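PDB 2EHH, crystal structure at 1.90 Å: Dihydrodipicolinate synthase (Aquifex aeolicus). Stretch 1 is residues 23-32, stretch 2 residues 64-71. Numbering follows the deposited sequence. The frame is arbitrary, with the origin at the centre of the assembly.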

# COMPACT_ATOMS: atom_id res chain seq x y z
N LEU A 23 17.80 22.66 26.56
CA LEU A 23 16.34 22.66 26.45
C LEU A 23 15.85 24.05 26.83
O LEU A 23 14.98 24.61 26.18
N GLY A 24 16.41 24.59 27.91
CA GLY A 24 16.02 25.91 28.35
C GLY A 24 16.26 26.96 27.28
O GLY A 24 15.41 27.81 27.05
N ASN A 25 17.42 26.89 26.62
CA ASN A 25 17.73 27.86 25.58
C ASN A 25 16.83 27.67 24.36
O ASN A 25 16.51 28.62 23.65
N LEU A 26 16.43 26.42 24.12
CA LEU A 26 15.55 26.09 23.01
C LEU A 26 14.21 26.77 23.27
O LEU A 26 13.58 27.32 22.37
N ILE A 27 13.77 26.74 24.53
CA ILE A 27 12.50 27.36 24.89
C ILE A 27 12.55 28.87 24.67
O ILE A 27 11.62 29.45 24.12
N GLU A 28 13.64 29.51 25.10
CA GLU A 28 13.79 30.95 24.92
C GLU A 28 13.85 31.27 23.43
O GLU A 28 13.31 32.28 22.98
N PHE A 29 14.51 30.40 22.68
CA PHE A 29 14.63 30.56 21.23
C PHE A 29 13.24 30.73 20.62
O PHE A 29 13.01 31.63 19.80
N HIS A 30 12.30 29.88 21.02
CA HIS A 30 10.96 29.97 20.47
C HIS A 30 10.13 31.12 21.02
O HIS A 30 9.28 31.66 20.32
N VAL A 31 10.39 31.51 22.26
CA VAL A 31 9.66 32.63 22.83
C VAL A 31 9.97 33.90 22.04
O VAL A 31 9.07 34.66 21.68
N ASP A 32 11.24 34.13 21.73
CA ASP A 32 11.57 35.34 20.99
C ASP A 32 11.54 35.22 19.47
O ASP A 32 11.96 36.13 18.77
N LYS A 64 7.70 25.34 33.71
CA LYS A 64 8.36 26.33 34.56
C LYS A 64 9.15 27.36 33.75
O LYS A 64 9.07 28.55 34.03
N ARG A 65 9.90 26.90 32.76
CA ARG A 65 10.70 27.82 31.96
C ARG A 65 9.85 28.71 31.07
O ARG A 65 10.01 29.93 31.08
N ALA A 66 8.94 28.10 30.31
CA ALA A 66 8.08 28.89 29.42
C ALA A 66 7.31 29.89 30.27
O ALA A 66 7.21 31.07 29.93
N ALA A 67 6.76 29.40 31.38
CA ALA A 67 6.00 30.23 32.32
C ALA A 67 4.94 31.13 31.66
O ALA A 67 4.97 32.35 31.81
N GLY A 68 4.03 30.51 30.91
CA GLY A 68 2.96 31.25 30.27
C GLY A 68 3.28 32.16 29.10
O GLY A 68 2.37 32.70 28.47
N ARG A 69 4.56 32.36 28.80
CA ARG A 69 4.94 33.22 27.68
C ARG A 69 4.56 32.56 26.35
O ARG A 69 4.35 33.25 25.35
N ILE A 70 4.50 31.24 26.36
CA ILE A 70 4.12 30.46 25.18
C ILE A 70 3.44 29.21 25.72
O ILE A 70 3.75 28.75 26.82
N LYS A 71 2.51 28.65 24.95
CA LYS A 71 1.82 27.46 25.41
C LYS A 71 2.76 26.25 25.44
O LYS A 71 3.72 26.17 24.67

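Which side chains form the apolar part of the contact? Ile27 and Val31, one helical turn apart, both direct their CA-to-CB bonds toward the second stretch, and Ile70 points back at them. The tightest approach is Val31 CG2 to Ile70 CD1, at 3.4 Å. Val31 has chi1 t; Ile70 has chi1 p and chi2 t, an extended chain whose CD1 tip reaches the helix and also lies 4.2 Å from Ile27 CG2. Ile27, with chi1 m and chi2 t, touches Arg65 and Ala66 as well as Ile70: its CG2 is 4.2 Å from Ala66 CB, while its CD1 comes within 3.8 Å of Arg65 CB. The small Ala66 side chain points sideways.

How is the charge of Glu28 met? Its CA-to-CB bond points sideways, but with chi1 and chi2 both m the carboxylate ends close to the second stretch, where Arg69 meets it with two nitrogens. Arg69 NH2 donates to Glu28 OE1 at 2.9 Å and Arg69 NH1 to Glu28 OE2, also at 2.9 Å, so a two-pronged salt bridge forms, with OE1 near the guanidinium plane. Arg65 adds a longer salt bridge, 3.9 Å from its NH2 to Glu28 OE1. That oxygen lies well out of the Arg65 guanidinium plane, so the attraction is one of charge alone, with no N-H aimed at it.

What holds the Arg69 side chain in position? Its CA-to-CB bond points toward the first stretch, with chi1 m, chi2 t and chi3 m, and two of its nitrogens, NE and the terminal NH2, are tied to the backbone of its own stretch: Arg69 NE donates to Ala66 O at 3.0 Å, and Arg69 NH2 to Arg65 O at 2.8 Å. Ala66 O also accepts from the backbone N of Arg69, 3.2 Å away, across the type I' turn from Ala66 to Arg69. The guanidinium is thus anchored to the helix end and turn while it reaches Glu28. Val31 CG2 lies over one face of this group, and Val31 CG1 is 4.0 Å from Arg69 NH1, so the apolar and charged parts of the contact adjoin.

Why does Gly24 suit its place opposite Arg65? The CA-to-CB bond of Arg65 points toward the first helix and its side chain folds compactly, with chi1, chi2 and chi3 all m, which brings Arg65 NH1 within 3.8 Å of Gly24 CA. A CB in ideal geometry on Gly24 would sit only 2.7 Å from Arg65 NH1, a clash, so the bare glycine leaves room for the guanidinium as placed here.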

# COMPACT_ATOMS: atom_id res chain seq x y z
CB LEU A 23 15.73 21.61 27.38
CG LEU A 23 14.29 21.13 27.12
CD1 LEU A 23 13.87 20.19 28.24
CD2 LEU A 23 13.34 22.29 27.05
CB ASN A 25 19.20 27.75 25.19
CG ASN A 25 20.12 28.30 26.26
OD1 ASN A 25 20.16 27.79 27.38
ND2 ASN A 25 20.86 29.35 25.93
CB LEU A 26 15.38 24.57 22.94
CG LEU A 26 15.71 23.80 21.65
CD1 LEU A 26 16.93 24.38 20.96
CD2 LEU A 26 15.91 22.33 22.01
CB ILE A 27 12.14 27.04 26.36
CG1 ILE A 27 11.84 25.55 26.49
CG2 ILE A 27 10.93 27.87 26.80
CD1 ILE A 27 11.47 25.09 27.88
CB GLU A 28 15.08 31.42 25.61
CG GLU A 28 15.11 31.14 27.10
CD GLU A 28 14.05 31.91 27.86
OE1 GLU A 28 13.64 31.45 28.94
OE2 GLU A 28 13.61 32.98 27.38
CB PHE A 29 15.32 29.33 20.64
CG PHE A 29 15.43 29.33 19.14
CD1 PHE A 29 16.15 30.31 18.47
CD2 PHE A 29 14.84 28.31 18.39
CE1 PHE A 29 16.29 30.28 17.09
CE2 PHE A 29 14.97 28.27 17.00
CZ PHE A 29 15.70 29.25 16.35
CB HIS A 30 10.22 28.64 20.66
CG HIS A 30 10.69 27.59 19.70
ND1 HIS A 30 11.63 26.64 20.04
CD2 HIS A 30 10.46 27.43 18.38
CE1 HIS A 30 11.96 25.94 18.97
NE2 HIS A 30 11.26 26.40 17.94
CB VAL A 31 10.03 32.86 24.32
CG1 VAL A 31 9.46 34.20 24.80
CG2 VAL A 31 9.49 31.73 25.18
CB ASP A 32 12.91 35.91 21.47
CG ASP A 32 14.04 34.92 21.37
OD1 ASP A 32 15.04 35.10 22.11
OD2 ASP A 32 13.94 33.97 20.56
CB LYS A 64 9.30 25.65 35.56
CG LYS A 64 8.61 24.93 36.70
CD LYS A 64 9.64 24.28 37.62
CE LYS A 64 9.01 23.73 38.89
NZ LYS A 64 7.95 22.72 38.61
CB ARG A 65 11.72 27.06 31.11
CG ARG A 65 12.73 26.24 31.90
CD ARG A 65 13.24 26.97 33.15
NE ARG A 65 13.80 28.29 32.87
CZ ARG A 65 14.94 28.50 32.22
NH1 ARG A 65 15.67 27.48 31.77
NH2 ARG A 65 15.37 29.75 32.04
CB ALA A 66 7.12 27.98 28.67
CB ALA A 67 6.96 31.08 33.15
CB ARG A 69 6.43 33.52 27.72
CG ARG A 69 6.84 34.41 28.89
CD ARG A 69 8.35 34.57 28.91
NE ARG A 69 9.00 33.30 29.20
CZ ARG A 69 10.29 33.05 28.97
NH1 ARG A 69 11.06 33.98 28.45
NH2 ARG A 69 10.79 31.86 29.28
CB ILE A 70 5.34 30.05 24.34
CG1 ILE A 70 6.35 29.32 25.23
CG2 ILE A 70 5.96 31.28 23.68
CD1 ILE A 70 7.61 28.93 24.51
CB LYS A 71 0.63 27.15 24.49
CG LYS A 71 -0.44 28.23 24.45
CD LYS A 71 -1.14 28.38 25.79
CE LYS A 71 -2.39 29.24 25.66
NZ LYS A 71 -3.39 28.65 24.72